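Local structure of pyridine synthase TbtD (Thermobispora bispora, 5WA4) at residues 14-19 / 120-125; 35-40 / 69-74; 49-54 / 111-116; 170-175 / 319-324; 193-198 / 338-343. The protein forms the pyridine core of the thiopeptide antibiotic thiomuracin, probably by a formal [4+2] aza-cycloaddition, and binds the leader region of its precursor peptide. One frame throughout, in Å; residues are numbered along the deposited sequence.

Interaction 1: residues 14-19 / 120-125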
# COMPACT_ATOMS: atom_id res chain seq x y z
N ARG E 14 -20.90 35.54 16.38
CA ARG E 14 -21.56 34.77 15.33
C ARG E 14 -22.74 35.55 14.70
O ARG E 14 -23.72 35.86 15.38
CB ARG E 14 -22.07 33.44 15.88
CG ARG E 14 -22.54 32.51 14.77
CD ARG E 14 -23.37 31.32 15.22
NE ARG E 14 -24.03 30.71 14.06
CZ ARG E 14 -23.57 29.65 13.40
NH1 ARG E 14 -22.44 29.06 13.78
NH2 ARG E 14 -24.24 29.18 12.36
N VAL E 15 -22.64 35.85 13.40
CA VAL E 15 -23.72 36.49 12.65
C VAL E 15 -24.38 35.56 11.61
O VAL E 15 -23.83 35.38 10.52
CB VAL E 15 -23.20 37.72 11.88
CG1 VAL E 15 -24.36 38.49 11.25
CG2 VAL E 15 -22.37 38.60 12.79
N ASP E 16 -25.54 35.00 11.92
CA ASP E 16 -26.26 34.12 10.98
C ASP E 16 -26.94 34.89 9.83
O ASP E 16 -27.64 35.88 10.05
CB ASP E 16 -27.31 33.28 11.71
CG ASP E 16 -26.69 32.29 12.68
OD1 ASP E 16 -26.42 32.66 13.84
OD2 ASP E 16 -26.50 31.12 12.28
N TYR E 17 -26.74 34.42 8.61
CA TYR E 17 -27.30 35.09 7.45
C TYR E 17 -27.40 34.10 6.30
O TYR E 17 -26.69 34.20 5.30
CB TYR E 17 -26.43 36.28 7.10
CG TYR E 17 -27.04 37.36 6.25
CD1 TYR E 17 -28.17 38.07 6.66
CD2 TYR E 17 -26.45 37.71 5.04
CE1 TYR E 17 -28.69 39.07 5.87
CE2 TYR E 17 -26.97 38.71 4.24
CZ TYR E 17 -28.08 39.40 4.65
OH TYR E 17 -28.56 40.40 3.83
N HIS E 18 -28.31 33.14 6.46
CA HIS E 18 -28.35 31.94 5.62
C HIS E 18 -28.46 32.15 4.10
O HIS E 18 -27.59 31.71 3.35
CB HIS E 18 -29.52 31.07 6.08
CG HIS E 18 -29.42 30.67 7.52
ND1 HIS E 18 -30.50 30.21 8.24
CD2 HIS E 18 -28.37 30.66 8.37
CE1 HIS E 18 -30.11 29.94 9.48
NE2 HIS E 18 -28.83 30.20 9.58
N ALA E 19 -29.52 32.80 3.64
CA ALA E 19 -29.75 32.85 2.20
C ALA E 19 -29.63 34.27 1.70
O ALA E 19 -29.90 34.55 0.53
CB ALA E 19 -31.12 32.28 1.85
N ASP E 120 -31.80 32.24 12.03
CA ASP E 120 -31.32 33.09 10.95
C ASP E 120 -31.42 34.55 11.39
O ASP E 120 -32.22 34.89 12.25
CB ASP E 120 -32.11 32.83 9.67
CG ASP E 120 -31.45 33.42 8.42
OD1 ASP E 120 -30.26 33.80 8.45
OD2 ASP E 120 -32.14 33.48 7.37
N ASN E 121 -30.55 35.38 10.83
CA ASN E 121 -30.55 36.82 11.10
C ASN E 121 -30.31 37.23 12.55
O ASN E 121 -30.51 38.40 12.89
CB ASN E 121 -31.87 37.44 10.63
CG ASN E 121 -32.15 37.19 9.18
OD1 ASN E 121 -31.52 37.79 8.30
ND2 ASN E 121 -33.09 36.29 8.90
N THR E 122 -29.89 36.30 13.41
CA THR E 122 -29.51 36.64 14.79
C THR E 122 -28.01 36.90 14.97
O THR E 122 -27.20 36.52 14.13
CB THR E 122 -29.91 35.54 15.79
OG1 THR E 122 -29.33 34.30 15.39
CG2 THR E 122 -31.41 35.40 15.85
N ILE E 123 -27.66 37.55 16.08
CA ILE E 123 -26.28 37.82 16.47
C ILE E 123 -25.99 37.20 17.82
O ILE E 123 -26.66 37.51 18.80
CB ILE E 123 -25.97 39.33 16.55
CG1 ILE E 123 -25.84 39.93 15.15
CG2 ILE E 123 -24.71 39.57 17.35
CD1 ILE E 123 -25.61 41.42 15.14
N HIS E 124 -25.00 36.31 17.87
CA HIS E 124 -24.63 35.69 19.13
C HIS E 124 -23.19 36.04 19.47
O HIS E 124 -22.29 35.96 18.62
CB HIS E 124 -24.81 34.17 19.06
CG HIS E 124 -26.16 33.75 18.59
ND1 HIS E 124 -27.19 33.45 19.46
CD2 HIS E 124 -26.66 33.58 17.34
CE1 HIS E 124 -28.26 33.11 18.77
NE2 HIS E 124 -27.97 33.18 17.48
N ALA E 125 -22.97 36.47 20.71
CA ALA E 125 -21.63 36.69 21.22
C ALA E 125 -21.13 35.35 21.74
O ALA E 125 -21.82 34.70 22.54
CB ALA E 125 -21.63 37.75 22.31
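D120 carries the loop half of this contact, lying over the imidazole of H18 with its carboxylate almost parallel to the ring (planes 6° apart). CG of D120 is anti to its backbone N, and that turn sends the acid tip to tip toward H18. Its CB sits 3.4 Å from H18 ND1, and its CG is just as near the same nitrogen. OD1 lies above the rim of the ring and accepts the H18 backbone N-H at 2.9 Å, in a straight bond that arrives from above the carboxylate plane; OD2 is hydrogen-bonded to S88 OG. Beyond this stack the segments run antiparallel. R14 and H124 form a hydrogen-bonded pair, with R14 N to H124 O at 2.7 Å and H124 N to R14 O at 2.8 Å. D16 N continues the pairing to T122 O, and V15 faces I123 in a non-hydrogen-bonded pair. On the face of R14 and H124, the extended R14 forms a side-on salt bridge with D16, NE to OD1 and NH2 to OD2 (3.0 Å), while NH2 also reaches R51 O and D16 OD1 bonds S118 OG. H124 NE2 donates to T122 OG1 at 2.7 Å. Strand 123-128 is the outermost strand beside 9-16, which pairs on its other side with 55-62; V15 packs on helix 22-35 and I123 on helix 64-85.

Interaction 2: residues 35-40 / 69-74; sequences AAFAAQ and AVVRPA
A type I beta turn from A35 to A38, closed by A38 N to A35 O at 3.2 Å, leads the chain out of helix 22-35 and lays it against helix 64-85 where that helix takes a wider pi-type turn at 69-71. F37 is the main anchor. Its CG stands between the backbone N and the carbonyl carbon (chi1 57°), which turns the ring to helix 64-85. V71 CG2, anti to its own backbone N, comes down over the middle of one ring face, 3.3 Å from the centroid and 11° off the normal: a CH-pi contact centred on the ring. A74 meets the same ring quite differently, its CB lying in the ring plane at the edge, 3.9 Å from F37 CD2. Helix 22-35, which the turn ends, and helix 64-85 belong to a ferredoxin-like beta-alpha-beta-beta-alpha-beta arrangement, in which both cover the same face of the antiparallel sheet; F37 and V71 also rest on V60 of strand 55-62. Around the ring the packing is aliphatic. A36 CB touches A74 CB at 3.7 Å on one flank of F37. V70 places CG1 4.1 Å from F37 CB, and the same methyl meets Q40 CB at 3.9 Å, the two side chains crossing at about a right angle. Q40 bends at chi2 as it passes, with its CG also beside V70 CG1.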
# COMPACT_ATOMS: atom_id res chain seq x y z
N ALA E 35 -15.27 50.25 11.45
CA ALA E 35 -14.77 51.62 11.44
C ALA E 35 -15.21 52.35 12.71
O ALA E 35 -14.47 53.19 13.26
CB ALA E 35 -15.25 52.36 10.20
N ALA E 36 -16.40 51.98 13.19
CA ALA E 36 -17.02 52.58 14.37
C ALA E 36 -16.20 52.43 15.65
O ALA E 36 -16.39 53.18 16.60
CB ALA E 36 -18.39 51.98 14.58
N PHE E 37 -15.30 51.44 15.68
CA PHE E 37 -14.42 51.29 16.84
C PHE E 37 -12.94 51.12 16.43
O PHE E 37 -12.15 50.55 17.19
CB PHE E 37 -14.87 50.11 17.71
CG PHE E 37 -14.94 48.80 16.98
CD1 PHE E 37 -13.78 48.11 16.61
CD2 PHE E 37 -16.17 48.20 16.72
CE1 PHE E 37 -13.84 46.90 15.95
CE2 PHE E 37 -16.23 46.98 16.06
CZ PHE E 37 -15.07 46.32 15.68
N ALA E 38 -12.58 51.62 15.25
CA ALA E 38 -11.24 51.40 14.68
C ALA E 38 -10.11 52.26 15.27
O ALA E 38 -8.94 52.03 14.96
CB ALA E 38 -11.29 51.62 13.17
N ALA E 39 -10.44 53.25 16.08
CA ALA E 39 -9.41 53.96 16.84
C ALA E 39 -9.06 53.13 18.08
O ALA E 39 -7.90 53.11 18.52
CB ALA E 39 -9.89 55.35 17.24
N GLN E 40 -10.06 52.43 18.61
CA GLN E 40 -9.94 51.73 19.87
C GLN E 40 -9.51 50.26 19.69
O GLN E 40 -8.74 49.71 20.49
CB GLN E 40 -11.27 51.79 20.63
CG GLN E 40 -11.78 53.21 20.91
CD GLN E 40 -12.37 53.90 19.66
OE1 GLN E 40 -12.97 53.26 18.80
NE2 GLN E 40 -12.19 55.22 19.57
N ALA E 69 -17.89 48.70 26.16
CA ALA E 69 -17.91 50.15 25.97
C ALA E 69 -18.11 50.55 24.52
O ALA E 69 -18.99 51.35 24.22
CB ALA E 69 -16.63 50.78 26.50
N VAL E 70 -17.30 50.00 23.61
CA VAL E 70 -17.29 50.54 22.25
C VAL E 70 -17.37 49.50 21.12
O VAL E 70 -17.75 49.86 19.99
CB VAL E 70 -16.03 51.45 22.06
CG1 VAL E 70 -14.78 50.62 21.81
CG2 VAL E 70 -16.25 52.47 20.95
N VAL E 71 -17.07 48.23 21.39
CA VAL E 71 -17.07 47.22 20.32
C VAL E 71 -18.38 46.38 20.26
O VAL E 71 -18.94 46.23 19.17
CB VAL E 71 -15.80 46.29 20.40
CG1 VAL E 71 -15.97 45.15 21.39
CG2 VAL E 71 -15.45 45.73 19.04
N ARG E 72 -18.88 45.85 21.38
CA ARG E 72 -20.15 45.11 21.36
C ARG E 72 -21.35 45.97 20.96
O ARG E 72 -22.27 45.46 20.30
CB ARG E 72 -20.44 44.44 22.71
CG ARG E 72 -21.73 43.61 22.73
CD ARG E 72 -22.17 43.22 24.16
NE ARG E 72 -21.52 42.00 24.67
CZ ARG E 72 -21.98 40.76 24.50
NH1 ARG E 72 -23.10 40.53 23.83
NH2 ARG E 72 -21.31 39.73 25.01
N PRO E 73 -21.38 47.26 21.38
CA PRO E 73 -22.46 48.15 20.92
C PRO E 73 -22.45 48.46 19.43
O PRO E 73 -23.52 48.45 18.80
CB PRO E 73 -22.21 49.43 21.72
CG PRO E 73 -21.58 48.96 22.97
CD PRO E 73 -20.69 47.83 22.55
N ALA E 74 -21.28 48.75 18.87
CA ALA E 74 -21.17 49.11 17.46
C ALA E 74 -21.52 47.92 16.56
O ALA E 74 -21.85 48.10 15.38
CB ALA E 74 -19.75 49.63 17.14

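Interaction 3: residues 49-54 / 111-116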
# COMPACT_ATOMS: atom_id res chain seq x y z
N HIS E 49 -18.20 30.75 7.32
CA HIS E 49 -18.25 29.32 7.61
C HIS E 49 -19.68 28.75 7.44
O HIS E 49 -20.67 29.48 7.51
CB HIS E 49 -17.75 29.04 9.03
CG HIS E 49 -17.31 27.63 9.24
ND1 HIS E 49 -18.15 26.65 9.71
CD2 HIS E 49 -16.12 27.03 9.02
CE1 HIS E 49 -17.50 25.50 9.78
NE2 HIS E 49 -16.26 25.71 9.37
N TRP E 50 -19.75 27.42 7.28
CA TRP E 50 -20.94 26.66 6.94
C TRP E 50 -21.74 26.09 8.11
O TRP E 50 -22.92 25.77 7.96
CB TRP E 50 -20.57 25.49 6.03
CG TRP E 50 -19.47 24.60 6.55
CD1 TRP E 50 -18.14 24.73 6.29
CD2 TRP E 50 -19.60 23.46 7.42
NE1 TRP E 50 -17.43 23.74 6.93
CE2 TRP E 50 -18.29 22.95 7.63
CE3 TRP E 50 -20.68 22.82 8.04
CZ2 TRP E 50 -18.04 21.83 8.44
CZ3 TRP E 50 -20.43 21.70 8.83
CH2 TRP E 50 -19.12 21.22 9.03
N ARG E 51 -21.10 25.93 9.26
CA ARG E 51 -21.67 25.08 10.28
C ARG E 51 -22.88 25.72 10.96
O ARG E 51 -22.82 26.86 11.40
CB ARG E 51 -20.61 24.73 11.32
CG ARG E 51 -20.87 23.43 12.02
CD ARG E 51 -19.93 23.28 13.19
NE ARG E 51 -20.53 23.60 14.48
CZ ARG E 51 -19.86 24.20 15.45
NH1 ARG E 51 -18.60 24.55 15.23
NH2 ARG E 51 -20.44 24.46 16.62
N ARG E 52 -23.96 24.95 11.02
CA ARG E 52 -25.23 25.41 11.57
C ARG E 52 -25.82 26.55 10.74
O ARG E 52 -26.57 27.37 11.27
CB ARG E 52 -25.06 25.84 13.02
CG ARG E 52 -24.45 24.78 13.89
CD ARG E 52 -25.14 24.75 15.23
NE ARG E 52 -25.03 26.05 15.90
CZ ARG E 52 -25.85 26.45 16.87
NH1 ARG E 52 -26.86 25.65 17.25
NH2 ARG E 52 -25.68 27.65 17.43
N GLY E 53 -25.45 26.61 9.46
CA GLY E 53 -26.00 27.58 8.55
C GLY E 53 -25.01 28.66 8.17
O GLY E 53 -24.31 29.18 9.05
N PRO E 54 -24.99 29.03 6.87
CA PRO E 54 -24.07 30.01 6.29
C PRO E 54 -23.98 31.20 7.21
O PRO E 54 -25.02 31.77 7.50
CB PRO E 54 -24.73 30.39 4.96
CG PRO E 54 -25.67 29.31 4.68
CD PRO E 54 -26.15 28.81 6.00
N ASP E 111 -16.12 19.67 14.82
CA ASP E 111 -16.61 19.57 16.21
C ASP E 111 -17.66 20.62 16.55
O ASP E 111 -17.43 21.83 16.44
CB ASP E 111 -15.48 19.68 17.23
CG ASP E 111 -14.75 18.38 17.43
OD1 ASP E 111 -15.33 17.31 17.15
OD2 ASP E 111 -13.57 18.44 17.84
N GLY E 112 -18.80 20.13 17.00
CA GLY E 112 -19.92 20.97 17.38
C GLY E 112 -21.15 20.39 16.73
O GLY E 112 -21.04 19.53 15.86
N PRO E 113 -22.33 20.84 17.16
CA PRO E 113 -23.56 20.42 16.49
C PRO E 113 -23.53 20.79 15.02
O PRO E 113 -22.96 21.82 14.68
CB PRO E 113 -24.64 21.18 17.23
CG PRO E 113 -24.08 21.32 18.62
CD PRO E 113 -22.61 21.58 18.40
N LEU E 114 -24.07 19.93 14.17
CA LEU E 114 -24.29 20.26 12.78
C LEU E 114 -25.74 20.66 12.60
O LEU E 114 -26.04 21.50 11.76
CB LEU E 114 -23.96 19.08 11.88
CG LEU E 114 -22.54 18.53 11.96
CD1 LEU E 114 -22.35 17.42 10.92
CD2 LEU E 114 -21.52 19.65 11.74
N MET E 115 -26.59 20.01 13.40
CA MET E 115 -28.05 20.22 13.54
C MET E 115 -28.39 20.45 15.00
O MET E 115 -27.75 19.86 15.88
CB MET E 115 -28.83 18.99 13.07
CG MET E 115 -28.99 18.84 11.58
SD MET E 115 -30.07 20.09 10.89
CE MET E 115 -28.91 20.81 9.73
N PRO E 116 -29.41 21.28 15.31
CA PRO E 116 -30.23 22.25 14.57
C PRO E 116 -29.48 23.54 14.26
O PRO E 116 -28.71 23.98 15.11
CB PRO E 116 -31.36 22.55 15.56
CG PRO E 116 -31.41 21.38 16.47
CD PRO E 116 -29.98 21.01 16.64
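R51 sends CG anti to its backbone N (chi1 -153°) and then bends at chi3 (100°), a course that swings its guanidinium against the loop 111-116. R51 stands at the second position of a type II beta turn, W50 to G53, closed by G53 N to W50 O; R52 takes the positive-phi corner, and the turn lies in the hairpin connection between strands 44-49 and 55-62 of the ferredoxin-like sheet. R51 N donates to the ring nitrogen H49 ND1, which ties the turn back to the end of its strand. From R51 the NE donates to P113 O at 3.0 Å, close to the guanidinium plane and within the plane of the carbonyl. One face of the guanidinium lies against the loop backbone: D111 O stands over it, and G112, without a side chain, brings its CA to 3.6 Å from R51 NH2. NH1 makes a salt bridge with E110, so the charge is answered by the residue just before 111-116, in the same loop. R52, bent at chi2 and chi3, brings its CG to 3.4 Å from P113 O. Its NH1 reaches P116 O in a weak hydrogen bond of 3.3 Å, just beyond the cis peptide that precedes P116. The loop also touches the bound leader peptide, with D111 packing on an aromatic side chain of it and P113 on an acidic one. W50, whose NE1 bonds E108, presents the far edge of its indole to L114, CZ3 lying 3.7 Å from the methyl CD2.

Interaction 4: residues 170-175 / 319-324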
# COMPACT_ATOMS: atom_id res chain seq x y z
N ASP E 170 -5.69 37.50 -10.87
CA ASP E 170 -4.64 38.49 -10.61
C ASP E 170 -3.86 38.15 -9.32
O ASP E 170 -2.63 38.01 -9.36
CB ASP E 170 -5.23 39.91 -10.51
CG ASP E 170 -5.83 40.44 -11.83
OD1 ASP E 170 -5.48 39.95 -12.92
OD2 ASP E 170 -6.65 41.39 -11.77
N LEU E 171 -4.56 38.00 -8.20
CA LEU E 171 -3.90 37.72 -6.92
C LEU E 171 -3.05 36.46 -6.97
O LEU E 171 -1.87 36.48 -6.61
CB LEU E 171 -4.93 37.59 -5.80
CG LEU E 171 -5.68 38.89 -5.54
CD1 LEU E 171 -6.61 38.79 -4.33
CD2 LEU E 171 -4.69 40.05 -5.41
N VAL E 172 -3.65 35.36 -7.43
CA VAL E 172 -2.93 34.09 -7.51
C VAL E 172 -1.66 34.21 -8.35
O VAL E 172 -0.60 33.80 -7.92
CB VAL E 172 -3.86 32.99 -8.08
CG1 VAL E 172 -3.10 31.98 -8.90
CG2 VAL E 172 -4.63 32.33 -6.96
N VAL E 173 -1.76 34.80 -9.54
CA VAL E 173 -0.59 34.98 -10.40
C VAL E 173 0.47 35.88 -9.75
O VAL E 173 1.66 35.60 -9.86
CB VAL E 173 -1.00 35.61 -11.77
CG1 VAL E 173 0.22 35.90 -12.63
CG2 VAL E 173 -1.96 34.71 -12.52
N ALA E 174 0.04 36.94 -9.07
CA ALA E 174 0.95 37.95 -8.54
C ALA E 174 1.81 37.39 -7.41
O ALA E 174 3.03 37.62 -7.36
CB ALA E 174 0.18 39.17 -8.07
N THR E 175 1.17 36.65 -6.51
CA THR E 175 1.85 35.96 -5.44
C THR E 175 2.91 34.97 -5.96
O THR E 175 4.05 34.93 -5.43
CB THR E 175 0.85 35.25 -4.54
OG1 THR E 175 -0.07 36.21 -4.02
CG2 THR E 175 1.54 34.56 -3.37
N ASN E 319 -0.77 29.88 0.18
CA ASN E 319 -1.93 29.29 0.83
C ASN E 319 -2.79 30.34 1.51
O ASN E 319 -4.01 30.22 1.56
CB ASN E 319 -1.51 28.23 1.83
CG ASN E 319 -1.68 26.85 1.28
OD1 ASN E 319 -0.77 26.29 0.65
ND2 ASN E 319 -2.88 26.29 1.45
N CYS E 320 -2.14 31.37 2.02
CA CYS E 320 -2.87 32.47 2.61
C CYS E 320 -3.69 33.18 1.50
O CYS E 320 -4.81 33.64 1.73
CB CYS E 320 -1.89 33.43 3.31
SG CYS E 320 -1.41 32.90 5.02
N THR E 321 -3.13 33.26 0.29
CA THR E 321 -3.87 33.84 -0.81
C THR E 321 -5.15 33.05 -1.08
O THR E 321 -6.25 33.64 -1.15
CB THR E 321 -3.04 33.89 -2.09
OG1 THR E 321 -1.97 34.81 -1.92
CG2 THR E 321 -3.90 34.33 -3.26
N TYR E 322 -5.01 31.73 -1.21
CA TYR E 322 -6.18 30.89 -1.43
C TYR E 322 -7.18 31.14 -0.32
O TYR E 322 -8.36 31.22 -0.59
CB TYR E 322 -5.80 29.41 -1.49
CG TYR E 322 -4.89 29.02 -2.64
CD1 TYR E 322 -4.80 29.80 -3.80
CD2 TYR E 322 -4.11 27.86 -2.57
CE1 TYR E 322 -3.97 29.43 -4.85
CE2 TYR E 322 -3.29 27.48 -3.61
CZ TYR E 322 -3.21 28.27 -4.75
OH TYR E 322 -2.35 27.89 -5.77
N LEU E 323 -6.71 31.30 0.92
CA LEU E 323 -7.62 31.48 2.05
C LEU E 323 -8.37 32.83 1.97
O LEU E 323 -9.51 32.95 2.46
CB LEU E 323 -6.86 31.35 3.38
CG LEU E 323 -6.47 29.99 3.98
CD1 LEU E 323 -5.68 30.21 5.24
CD2 LEU E 323 -7.68 29.14 4.32
N HIS E 324 -7.72 33.81 1.34
CA HIS E 324 -8.30 35.12 1.07
C HIS E 324 -9.44 34.97 0.07
O HIS E 324 -10.56 35.40 0.32
CB HIS E 324 -7.22 36.06 0.53
CG HIS E 324 -7.68 37.47 0.24
ND1 HIS E 324 -8.30 38.27 1.19
CD2 HIS E 324 -7.55 38.23 -0.87
CE1 HIS E 324 -8.53 39.46 0.66
NE2 HIS E 324 -8.09 39.46 -0.59
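Apolar contacts make most of this join between helices 164-178 and 307-328, whose segments run antiparallel with axes 9.9 Å apart. L171 directs CD1 at the rim of the H324 imidazole, in the ring plane and 3.6 Å from CD2, the two side chains crossing at about a right angle. V172 CG2 does the same to Y322, meeting the phenol in its plane at CE1, 3.6 Å away. Between these two edge contacts T321 CG2 lies 4.3 Å from both L171 CB and V172 CG2. The polar part is a pair of threonines set tip to tip. T175 OG1 and T321 OG1 are 3.2 Å apart, and W249 NE1 donates to both, so the indole N-H bridges the two helices at a buried spot. T175 OG1, placed beside its own backbone N (chi1 -58°), accepts from W249 and itself donates to L171 O one turn earlier, at 3.2 Å. That carbonyl already receives T175 N, so one residue grips it twice. Ring stacking lies at the flanks: H324 stacks on W249 of helix 244-265, and Y322 on H194. The contact is a buried antiparallel helix pair within the helical part of the chain, enclosed by helices 135-159, 220-235 and 244-265.

Interaction 5: residues 193-198 / 338-343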
# COMPACT_ATOMS: atom_id res chain seq x y z
N SER E 193 0.12 22.27 -10.09
CA SER E 193 0.02 21.23 -9.08
C SER E 193 -1.28 21.29 -8.25
O SER E 193 -1.88 20.26 -7.96
CB SER E 193 1.24 21.32 -8.16
OG SER E 193 1.02 20.57 -6.99
N HIS E 194 -1.72 22.51 -7.91
CA HIS E 194 -2.90 22.72 -7.07
C HIS E 194 -4.12 22.21 -7.80
O HIS E 194 -4.89 21.42 -7.24
CB HIS E 194 -3.05 24.20 -6.71
CG HIS E 194 -4.05 24.49 -5.63
ND1 HIS E 194 -4.02 23.87 -4.39
CD2 HIS E 194 -5.06 25.40 -5.56
CE1 HIS E 194 -4.99 24.36 -3.63
NE2 HIS E 194 -5.63 25.29 -4.31
N ALA E 195 -4.27 22.64 -9.06
CA ALA E 195 -5.44 22.28 -9.86
C ALA E 195 -5.46 20.78 -10.14
O ALA E 195 -6.50 20.13 -10.02
CB ALA E 195 -5.48 23.08 -11.16
N GLU E 196 -4.32 20.23 -10.51
CA GLU E 196 -4.21 18.80 -10.76
C GLU E 196 -4.59 17.94 -9.54
O GLU E 196 -5.11 16.83 -9.70
CB GLU E 196 -2.79 18.47 -11.21
CG GLU E 196 -2.48 19.01 -12.58
CD GLU E 196 -3.33 18.34 -13.65
OE1 GLU E 196 -3.72 17.17 -13.43
OE2 GLU E 196 -3.62 18.99 -14.70
N ALA E 197 -4.37 18.46 -8.34
CA ALA E 197 -4.72 17.76 -7.12
C ALA E 197 -6.24 17.56 -7.04
O ALA E 197 -6.73 16.48 -6.73
CB ALA E 197 -4.21 18.52 -5.92
N TYR E 198 -6.96 18.63 -7.36
CA TYR E 198 -8.41 18.62 -7.53
C TYR E 198 -8.86 17.70 -8.64
O TYR E 198 -9.80 16.94 -8.46
CB TYR E 198 -8.92 20.03 -7.82
CG TYR E 198 -10.41 20.16 -8.06
CD1 TYR E 198 -11.33 19.96 -7.03
CD2 TYR E 198 -10.91 20.56 -9.29
CE1 TYR E 198 -12.68 20.11 -7.22
CE2 TYR E 198 -12.28 20.72 -9.51
CZ TYR E 198 -13.17 20.50 -8.47
OH TYR E 198 -14.53 20.67 -8.66
N VAL E 338 -9.31 28.81 -11.88
CA VAL E 338 -8.38 29.94 -11.98
C VAL E 338 -6.87 29.52 -11.94
O VAL E 338 -6.09 29.98 -12.78
CB VAL E 338 -8.67 30.96 -10.88
CG1 VAL E 338 -7.50 31.89 -10.69
CG2 VAL E 338 -9.93 31.73 -11.24
N CYS E 339 -6.48 28.63 -11.03
CA CYS E 339 -5.09 28.15 -11.02
C CYS E 339 -4.79 27.41 -12.30
O CYS E 339 -3.69 27.52 -12.85
CB CYS E 339 -4.78 27.20 -9.85
SG CYS E 339 -5.02 27.86 -8.18
N HIS E 340 -5.74 26.63 -12.78
CA HIS E 340 -5.46 25.86 -13.97
C HIS E 340 -5.23 26.82 -15.16
O HIS E 340 -4.33 26.60 -15.98
CB HIS E 340 -6.57 24.88 -14.27
CG HIS E 340 -6.31 24.02 -15.45
ND1 HIS E 340 -5.70 22.79 -15.36
CD2 HIS E 340 -6.50 24.25 -16.78
CE1 HIS E 340 -5.57 22.27 -16.57
NE2 HIS E 340 -6.04 23.14 -17.45
N LEU E 341 -6.03 27.88 -15.23
CA LEU E 341 -5.87 28.86 -16.30
C LEU E 341 -4.57 29.68 -16.14
O LEU E 341 -3.95 30.06 -17.13
CB LEU E 341 -7.08 29.80 -16.35
CG LEU E 341 -8.38 29.12 -16.83
CD1 LEU E 341 -9.61 29.99 -16.62
CD2 LEU E 341 -8.22 28.72 -18.29
N ALA E 342 -4.16 29.95 -14.90
CA ALA E 342 -2.89 30.66 -14.72
C ALA E 342 -1.78 29.81 -15.28
O ALA E 342 -0.96 30.31 -16.04
CB ALA E 342 -2.63 30.97 -13.28
N ALA E 343 -1.78 28.53 -14.96
CA ALA E 343 -0.67 27.67 -15.37
C ALA E 343 -0.62 27.48 -16.90
O ALA E 343 0.46 27.42 -17.49
CB ALA E 343 -0.72 26.32 -14.65
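A195, C339 and H340 give up the most surface where helices 184-201 and 332-352 cross, the axes of the two segments 8.2 Å apart and inclined at -133°. A195 is the point of closest backbone approach. Its methyl faces H340, with A195 CB 3.8 Å from H340 CB. The same methyl also touches C339, its CB lying 4.4 Å from C339 CB. A residue this small lets the backbones come near, the CA atoms of A195 and H340 being 5.5 Å apart. C339 holds SG beside its backbone N (chi1 -59°), and from there the sulfur meets the imidazole of H194 edge-on, 3.6 Å from CD2. H194 reaches this position with CG anti to its backbone N. The ring nitrogen next to CD2, NE2, is hydrogen-bonded to R335 NH1, which helps fix the ring's rotation. H340 also extends anti to its backbone N (chi1 -178°) and stands with its ring edge toward A195. E196 comes to another part of the ring's rim, OE2 lying 4.2 Å from H340 CE1, although the acid is paired through OE1 with R209 in a salt bridge. Its negative charge could favour protonation of H340, whose charge is not established. Helix 205-218 lies against the H340 side through W212, R209 and R213, while helix 164-178 meets V338 and A342 through P165, F169 and V173.

From the N terminus, strand 9-16 starts a loop of about a hundred residues that interaction 1 closes when 120-125 returns beside it. Interactions 2 and 3 are both nested inside that loop, and their segments alternate, so they cross: 2 fixes the end of helix 22-35 to helix 64-85, and 3 fixes the strand connection 49-54 to the loop 111-116. Interactions 1 and 3 touch directly, H18 O lying 3.3 Å from P54 CG. Interactions 4 and 5 follow in series and again cross, bringing helices 164-178 and 184-201 to helices 307-328 and 332-352. Their centres lie about 13 Å apart, whereas the centres of interactions 1 and 5 are about 34 Å apart.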